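PDB 3GO9: insulinase family protease from Yersinia pestis, which is predicted to be a protease of the insulinase (M16) family, a group whose active members are typically zinc-dependent peptidases. Local coordinates for residues Q44-R49 / Y383-T388; L214-G218 / L391-L396. Numbering follows the deposited sequence.

Interaction 1: residues Q44-R49 / Y383-T388; sequences QRPSDR and YARTDT. With ZN (zinc ion), chain B.
A type I beta turn, Arg45 to Asp48, in the loop between strands 36-41 and 50-56 meets the link from helix 379-384 to helix 388-401, whose N-cap is Asp387. CA atoms pair Gln44 with Ala384 (6.3 Å) and Asp48 with Thr388 (6.6 Å). Arg45, with chi1 to chi3 all m, folds back so that NE forms a salt bridge with Asp48 OD2 (3.0 Å), while its NH1 donates to Ala384 O (3.3 Å). The same Asp48 OD2 accepts a hydrogen bond from Thr388 N (3.0 Å), holding an amide of the first helical turn, and Thr388 OG1 (chi1 p) donates to Arg49 O (2.7 Å). Water 2 bridges Gln44 O and Ala384 O; water 1 joins Gln44 NE2 to the carbonyls of Tyr383 and Thr386. The N-cap residue also belongs to a zinc site that includes Asp99, Glu101 and Asp389. Asp387 chelates the ion through OD1 and OD2 (2.5 Å each), and water 3, 2.4 Å from zinc, donates to Asp48 OD1 (2.6 Å).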
ATOM      1  N   GLN A  44     -24.242   5.569  -3.796  1.00 17.69           N
ATOM      2  CA  GLN A  44     -24.528   4.183  -3.403  1.00 18.87           C
ATOM      3  C   GLN A  44     -24.188   3.903  -1.938  1.00 18.73           C
ATOM      4  O   GLN A  44     -24.572   2.842  -1.394  1.00 19.75           O
ATOM      5  CB  GLN A  44     -23.781   3.187  -4.306  1.00 19.68           C
ATOM      6  CG  GLN A  44     -22.285   2.955  -4.036  1.00 20.77           C
ATOM      7  CD  GLN A  44     -21.365   4.086  -4.473  1.00 22.26           C
ATOM      8  OE1 GLN A  44     -21.807   5.112  -5.066  1.00 17.43           O
ATOM      9  NE2 GLN A  44     -20.044   3.907  -4.186  1.00 18.67           N
ATOM     10  N   ARG A  45     -23.436   4.799  -1.294  1.00 16.64           N
ATOM     11  CA  ARG A  45     -23.140   4.690   0.141  1.00 15.83           C
ATOM     12  C   ARG A  45     -23.684   5.938   0.853  1.00 16.18           C
ATOM     13  O   ARG A  45     -22.921   6.735   1.389  1.00 14.74           O
ATOM     14  CB  ARG A  45     -21.612   4.559   0.344  1.00 15.93           C
ATOM     15  CG  ARG A  45     -20.892   3.380  -0.347  1.00 17.53           C
ATOM     16  CD  ARG A  45     -21.361   2.071   0.165  1.00 19.03           C
ATOM     17  NE  ARG A  45     -20.960   1.864   1.566  1.00 16.23           N
ATOM     18  CZ  ARG A  45     -21.201   0.740   2.238  1.00 18.49           C
ATOM     19  NH1 ARG A  45     -21.884  -0.264   1.671  1.00 18.78           N
ATOM     20  NH2 ARG A  45     -20.792   0.635   3.495  1.00 19.03           N
ATOM     21  N   PRO A  46     -25.022   6.124   0.855  1.00 15.78           N
ATOM     22  CA  PRO A  46     -25.541   7.415   1.165  1.00 16.55           C
ATOM     23  C   PRO A  46     -25.362   7.810   2.620  1.00 16.15           C
ATOM     24  O   PRO A  46     -25.304   9.002   2.889  1.00 18.54           O
ATOM     25  CB  PRO A  46     -27.035   7.289   0.804  1.00 17.24           C
ATOM     26  CG  PRO A  46     -27.309   5.859   0.953  1.00 16.57           C
ATOM     27  CD  PRO A  46     -26.089   5.216   0.395  1.00 16.73           C
ATOM     28  N   SER A  47     -25.222   6.815   3.515  1.00 16.19           N
ATOM     29  CA  SER A  47     -25.120   7.012   4.951  1.00 18.48           C
ATOM     30  C   SER A  47     -23.722   6.733   5.538  1.00 17.18           C
ATOM     31  O   SER A  47     -23.519   6.865   6.756  1.00 17.46           O
ATOM     32  CB  SER A  47     -26.174   6.152   5.662  1.00 18.45           C
ATOM     33  OG  SER A  47     -25.889   4.773   5.558  1.00 23.08           O
ATOM     34  N   ASP A  48     -22.756   6.374   4.675  1.00 14.50           N
ATOM     35  CA  ASP A  48     -21.449   5.983   5.140  1.00 12.47           C
ATOM     36  C   ASP A  48     -20.614   7.249   5.506  1.00 11.36           C
ATOM     37  O   ASP A  48     -20.913   8.378   5.117  1.00 10.99           O
ATOM     38  CB  ASP A  48     -20.789   5.200   4.022  1.00 13.31           C
ATOM     39  CG  ASP A  48     -19.797   4.197   4.496  1.00 14.54           C
ATOM     40  OD1 ASP A  48     -19.385   4.206   5.705  1.00 19.00           O
ATOM     41  OD2 ASP A  48     -19.397   3.399   3.618  1.00 13.47           O
ATOM     42  N   ARG A  49     -19.551   7.032   6.251  1.00 10.80           N
ATOM     43  CA  ARG A  49     -18.686   8.122   6.702  1.00  8.76           C
ATOM     44  C   ARG A  49     -17.937   8.755   5.518  1.00 10.03           C
ATOM     45  O   ARG A  49     -17.684   8.100   4.467  1.00 11.68           O
ATOM     46  CB  ARG A  49     -17.697   7.591   7.756  1.00 10.31           C
ATOM     47  CG  ARG A  49     -18.387   7.161   9.087  1.00  9.94           C
ATOM     48  CD  ARG A  49     -17.381   6.864  10.130  1.00 10.06           C
ATOM     49  NE  ARG A  49     -16.751   8.025  10.772  1.00 10.48           N
ATOM     50  CZ  ARG A  49     -17.259   8.724  11.794  1.00 10.54           C
ATOM     51  NH1 ARG A  49     -18.444   8.387  12.303  1.00 13.25           N
ATOM     52  NH2 ARG A  49     -16.604   9.714  12.339  1.00 13.02           N
ATOM     53  N   TYR A 383     -18.922  -3.940  -5.251  1.00 15.62           N
ATOM     54  CA  TYR A 383     -18.773  -2.501  -5.221  1.00 15.40           C
ATOM     55  C   TYR A 383     -19.793  -1.831  -4.362  1.00 14.70           C
ATOM     56  O   TYR A 383     -19.455  -0.944  -3.530  1.00 13.53           O
ATOM     57  CB  TYR A 383     -18.772  -1.916  -6.662  1.00 16.17           C
ATOM     58  CG  TYR A 383     -18.529  -0.420  -6.683  1.00 18.05           C
ATOM     59  CD1 TYR A 383     -17.269   0.080  -6.489  1.00 22.26           C
ATOM     60  CD2 TYR A 383     -19.566   0.469  -6.854  1.00 22.35           C
ATOM     61  CE1 TYR A 383     -17.021   1.460  -6.473  1.00 23.62           C
ATOM     62  CE2 TYR A 383     -19.345   1.847  -6.820  1.00 24.85           C
ATOM     63  CZ  TYR A 383     -18.077   2.333  -6.634  1.00 27.37           C
ATOM     64  OH  TYR A 383     -17.840   3.706  -6.603  1.00 31.83           O
ATOM     65  N   ALA A 384     -21.058  -2.224  -4.531  1.00 12.74           N
ATOM     66  CA  ALA A 384     -22.125  -1.603  -3.734  1.00 13.34           C
ATOM     67  C   ALA A 384     -21.966  -1.769  -2.246  1.00 12.84           C
ATOM     68  O   ALA A 384     -22.458  -0.932  -1.468  1.00 14.56           O
ATOM     69  CB  ALA A 384     -23.458  -2.175  -4.129  1.00 12.88           C
ATOM     70  N   ARG A 385     -21.317  -2.843  -1.850  1.00 12.04           N
ATOM     71  CA  ARG A 385     -21.163  -3.233  -0.453  1.00 13.88           C
ATOM     72  C   ARG A 385     -19.841  -2.693   0.126  1.00 13.42           C
ATOM     73  O   ARG A 385     -19.517  -2.999   1.268  1.00 13.81           O
ATOM     74  CB  ARG A 385     -21.213  -4.751  -0.308  1.00 14.69           C
ATOM     75  CG  ARG A 385     -22.570  -5.373  -0.668  1.00 19.85           C
ATOM     76  CD  ARG A 385     -22.501  -6.916  -0.864  1.00 25.63           C
ATOM     77  NE  ARG A 385     -21.984  -7.583   0.329  1.00 30.24           N
ATOM     78  CZ  ARG A 385     -22.711  -8.197   1.282  1.00 35.38           C
ATOM     79  NH1 ARG A 385     -22.086  -8.735   2.334  1.00 39.10           N
ATOM     80  NH2 ARG A 385     -24.042  -8.289   1.218  1.00 38.45           N
ATOM     81  N   THR A 386     -19.106  -1.922  -0.660  1.00 12.03           N
ATOM     82  CA  THR A 386     -17.759  -1.460  -0.254  1.00 11.36           C
ATOM     83  C   THR A 386     -17.809  -0.121   0.514  1.00 11.67           C
ATOM     84  O   THR A 386     -18.217   0.928   0.014  1.00 11.53           O
ATOM     85  CB  THR A 386     -16.807  -1.371  -1.444  1.00 10.56           C
ATOM     86  OG1 THR A 386     -16.755  -2.661  -2.092  1.00 11.83           O
ATOM     87  CG2 THR A 386     -15.377  -1.015  -1.010  1.00 10.74           C
ATOM     88  N   ASP A 387     -17.347  -0.205   1.760  1.00 11.08           N
ATOM     89  CA  ASP A 387     -17.224   0.934   2.693  1.00 10.49           C
ATOM     90  C   ASP A 387     -16.335   2.028   2.037  1.00  9.09           C
ATOM     91  O   ASP A 387     -15.368   1.776   1.348  1.00  9.69           O
ATOM     92  CB  ASP A 387     -16.542   0.369   3.946  1.00 11.72           C
ATOM     93  CG  ASP A 387     -16.471   1.315   5.141  1.00 13.79           C
ATOM     94  OD1 ASP A 387     -16.290   2.514   4.967  1.00 12.13           O
ATOM     95  OD2 ASP A 387     -16.519   0.797   6.281  1.00 12.57           O
ATOM     96  N   THR A 388     -16.724   3.273   2.259  1.00  8.34           N
ATOM     97  CA  THR A 388     -15.950   4.439   1.785  1.00  8.95           C
ATOM     98  C   THR A 388     -14.464   4.379   2.165  1.00  7.98           C
ATOM     99  O   THR A 388     -13.627   4.770   1.391  1.00  8.88           O
ATOM    100  CB  THR A 388     -16.575   5.756   2.254  1.00  9.31           C
ATOM    101  OG1 THR A 388     -16.772   5.691   3.669  1.00  8.32           O
ATOM    102  CG2 THR A 388     -17.922   6.023   1.550  1.00  9.61           C
TER
HETATM  103 ZN    ZN B 601     -15.501   2.874   7.284  1.00 11.69          ZN
HETATM  104  O   HOH W   1     -19.289   1.548  -2.637  1.00 16.37           O
HETATM  105  O   HOH W   2     -24.802   0.287  -1.719  1.00 29.45           O
HETATM  106  O   HOH W   3     -17.830   3.426   7.704  1.00 14.37           O
HETATM  107  O   HOH W   4     -15.480   4.914   6.117  1.00  9.57           O

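Interaction 2: residues L214-G218 / L391-L396; sequences LYVVG and LMSQRL
Selenomethionine Met392 lodges its selenium beside an aromatic ring: SE lies 5.2 Å from the Tyr215 ring centroid, 51° off the normal, an oblique Met-aromatic contact. Strand 214-218 and helix 391-396 run roughly antiparallel (148° between N-to-C directions), their axes approaching to 9.1 Å, with the CA atoms of Val217 and Met392 6.4 Å apart. Tyr215 (chi1 m) and Val217 (chi1 t) direct their CA-to-CB bonds at the helix. Met392, in t,p,p, reaches in from the side; its CE meets Tyr215 O and Val217 CG2, each at 3.5 Å. Leu396 CD2 sits over the Tyr215 ring face, 3.5 Å from the centroid, as a CH-pi contact, and Val217 CG1 meets Leu391 CD1 at 4.1 Å. Polar ends look elsewhere: Tyr215 OH is hydrogen-bonded to Gln399, and Arg395 to Gln38, with a salt bridge to Asp405. This buried apolar layer seats helix 388-401 on one face of the seven-stranded sheet, where strand 212-218 lies between strands 36-41 and 50-56, while Leu214 and Val216 pack against helix 222-233.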
ATOM      1  N   LEU A 214      -5.406  16.401  -2.040  1.00  9.04           N
ATOM      2  CA  LEU A 214      -6.521  16.065  -1.165  1.00  7.05           C
ATOM      3  C   LEU A 214      -7.476  15.090  -1.845  1.00  8.36           C
ATOM      4  O   LEU A 214      -7.847  15.311  -3.006  1.00  9.25           O
ATOM      5  CB  LEU A 214      -7.303  17.327  -0.789  1.00  8.35           C
ATOM      6  CG  LEU A 214      -8.539  17.124   0.087  1.00  8.35           C
ATOM      7  CD1 LEU A 214      -8.216  16.740   1.512  1.00 12.35           C
ATOM      8  CD2 LEU A 214      -9.424  18.404   0.055  1.00 12.72           C
ATOM      9  N   TYR A 215      -7.833  14.016  -1.147  1.00  6.97           N
ATOM     10  CA  TYR A 215      -8.791  13.066  -1.661  1.00  8.42           C
ATOM     11  C   TYR A 215     -10.003  13.047  -0.739  1.00  7.57           C
ATOM     12  O   TYR A 215      -9.865  13.126   0.468  1.00  7.50           O
ATOM     13  CB  TYR A 215      -8.232  11.621  -1.657  1.00  7.82           C
ATOM     14  CG  TYR A 215      -6.943  11.418  -2.414  1.00  8.57           C
ATOM     15  CD1 TYR A 215      -6.964  10.818  -3.679  1.00 10.75           C
ATOM     16  CD2 TYR A 215      -5.748  11.748  -1.860  1.00  9.04           C
ATOM     17  CE1 TYR A 215      -5.769  10.637  -4.400  1.00  9.29           C
ATOM     18  CE2 TYR A 215      -4.578  11.595  -2.553  1.00  9.35           C
ATOM     19  CZ  TYR A 215      -4.616  11.012  -3.829  1.00 10.73           C
ATOM     20  OH  TYR A 215      -3.409  10.807  -4.526  1.00 15.09           O
ATOM     21  N   VAL A 216     -11.202  12.935  -1.328  1.00  7.74           N
ATOM     22  CA  VAL A 216     -12.426  12.886  -0.583  1.00  8.21           C
ATOM     23  C   VAL A 216     -13.276  11.772  -1.201  1.00  8.53           C
ATOM     24  O   VAL A 216     -13.511  11.768  -2.445  1.00  9.42           O
ATOM     25  CB  VAL A 216     -13.218  14.199  -0.654  1.00  8.50           C
ATOM     26  CG1 VAL A 216     -14.578  14.122   0.106  1.00  8.93           C
ATOM     27  CG2 VAL A 216     -12.366  15.378  -0.134  1.00 11.31           C
ATOM     28  N   VAL A 217     -13.806  10.914  -0.339  1.00  7.27           N
ATOM     29  CA  VAL A 217     -14.776   9.893  -0.771  1.00  7.83           C
ATOM     30  C   VAL A 217     -16.001   9.967   0.121  1.00  9.53           C
ATOM     31  O   VAL A 217     -15.871   9.876   1.358  1.00  9.31           O
ATOM     32  CB  VAL A 217     -14.196   8.493  -0.611  1.00  7.72           C
ATOM     33  CG1 VAL A 217     -15.244   7.392  -0.936  1.00  8.10           C
ATOM     34  CG2 VAL A 217     -12.947   8.338  -1.539  1.00  9.00           C
ATOM     35  N   GLY A 218     -17.173  10.036  -0.505  1.00  8.62           N
ATOM     36  CA  GLY A 218     -18.388  10.012   0.294  1.00  9.52           C
ATOM     37  C   GLY A 218     -19.561  10.592  -0.410  1.00  9.68           C
ATOM     38  O   GLY A 218     -19.477  11.046  -1.545  1.00  9.77           O
ATOM     39  N   LEU A 391     -12.846   2.067  -0.487  1.00  8.88           N
ATOM     40  CA  LEU A 391     -12.720   2.815  -1.723  1.00  9.23           C
ATOM     41  C   LEU A 391     -11.505   3.751  -1.640  1.00  8.52           C
ATOM     42  O   LEU A 391     -10.757   3.917  -2.622  1.00  9.55           O
ATOM     43  CB  LEU A 391     -14.001   3.618  -2.019  1.00  9.68           C
ATOM     44  CG  LEU A 391     -15.273   2.829  -2.236  1.00 10.85           C
ATOM     45  CD1 LEU A 391     -16.521   3.771  -2.376  1.00 11.80           C
ATOM     46  CD2 LEU A 391     -15.157   1.888  -3.445  1.00 12.39           C
HETATM   47  N   MSE A 392     -11.362   4.411  -0.494  1.00  8.54           N
HETATM   48  CA  MSE A 392     -10.257   5.360  -0.307  1.00  7.99           C
HETATM   49  C   MSE A 392      -8.921   4.659  -0.328  1.00  7.76           C
HETATM   50  O   MSE A 392      -8.003   5.119  -1.030  1.00  9.85           O
HETATM   51  CB  MSE A 392     -10.415   6.195   0.963  1.00  8.41           C
HETATM   52  CG  MSE A 392      -9.250   7.088   1.213  1.00  7.57           C
HETATM   53 SE   MSE A 392      -9.147   8.523  -0.164  0.60  8.66          SE
HETATM   54  CE  MSE A 392     -10.486   9.681   0.600  1.00  9.13           C
ATOM     55  N   SER A 393      -8.764   3.575   0.455  1.00  9.54           N
ATOM     56  CA  SER A 393      -7.466   2.911   0.513  1.00 10.40           C
ATOM     57  C   SER A 393      -7.078   2.327  -0.824  1.00 10.82           C
ATOM     58  O   SER A 393      -5.908   2.306  -1.185  1.00 12.10           O
ATOM     59  CB  SER A 393      -7.375   1.908   1.652  1.00 11.94           C
ATOM     60  OG  SER A 393      -8.390   0.968   1.545  1.00 14.38           O
ATOM     61  N   GLN A 394      -8.062   1.833  -1.579  1.00 11.19           N
ATOM     62  CA  GLN A 394      -7.800   1.323  -2.918  1.00 11.36           C
ATOM     63  C   GLN A 394      -7.272   2.412  -3.828  1.00 10.99           C
ATOM     64  O   GLN A 394      -6.299   2.189  -4.563  1.00 11.16           O
ATOM     65  CB  GLN A 394      -9.060   0.692  -3.518  1.00 11.15           C
ATOM     66  CG  GLN A 394      -9.413  -0.645  -2.900  1.00 13.61           C
ATOM     67  CD  GLN A 394     -10.556  -1.381  -3.562  1.00 18.87           C
ATOM     68  OE1 GLN A 394     -11.132  -0.934  -4.574  1.00 23.17           O
ATOM     69  NE2 GLN A 394     -10.951  -2.508  -2.944  1.00 15.49           N
ATOM     70  N   ARG A 395      -7.894   3.610  -3.766  1.00  9.43           N
ATOM     71  CA  ARG A 395      -7.424   4.716  -4.587  1.00  9.84           C
ATOM     72  C   ARG A 395      -6.000   5.132  -4.213  1.00  9.82           C
ATOM     73  O   ARG A 395      -5.186   5.321  -5.106  1.00 11.86           O
ATOM     74  CB  ARG A 395      -8.351   5.926  -4.459  1.00 10.58           C
ATOM     75  CG  ARG A 395      -7.947   7.070  -5.390  1.00 10.74           C
ATOM     76  CD  ARG A 395      -8.084   6.766  -6.829  1.00 10.53           C
ATOM     77  NE  ARG A 395      -7.965   7.983  -7.632  1.00 10.73           N
ATOM     78  CZ  ARG A 395      -8.173   8.021  -8.953  1.00 12.55           C
ATOM     79  NH1 ARG A 395      -8.559   6.920  -9.629  1.00 14.38           N
ATOM     80  NH2 ARG A 395      -8.037   9.174  -9.614  1.00 16.29           N
ATOM     81  N   LEU A 396      -5.705   5.266  -2.910  1.00  9.58           N
ATOM     82  CA  LEU A 396      -4.342   5.659  -2.495  1.00 10.68           C
ATOM     83  C   LEU A 396      -3.342   4.584  -2.939  1.00 13.05           C
ATOM     84  O   LEU A 396      -2.234   4.886  -3.384  1.00 14.83           O
ATOM     85  CB  LEU A 396      -4.259   5.859  -0.994  1.00 12.06           C
ATOM     86  CG  LEU A 396      -5.024   7.036  -0.407  1.00 14.68           C
ATOM     87  CD1 LEU A 396      -4.553   7.381   0.987  1.00 14.28           C
ATOM     88  CD2 LEU A 396      -5.010   8.288  -1.312  1.00 19.14           C
TER

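How the interactions relate
The centres of the two interactions lie 12 Å apart on the same side of the chain's centre, one at the surface and the other buried. Their segments alternate along the chain: 44-49, 214-218, 383-388, 391-396. Helix 388-401 is common to both, its start at Thr388 belonging to interaction 1 and its next turns to interaction 2. Loop 44-49 joins the two strands that flank strand 212-218, so the helix start meets a loop of the same sheet whose strand 212-218 its next turns pack on. Direct packing connects them: Leu391 CD2 is 3.6 Å from Tyr383 CE1, and Thr388 CB is 3.8 Å from Val217 CG1. The zinc-bearing helix start thus continues into the apolar core.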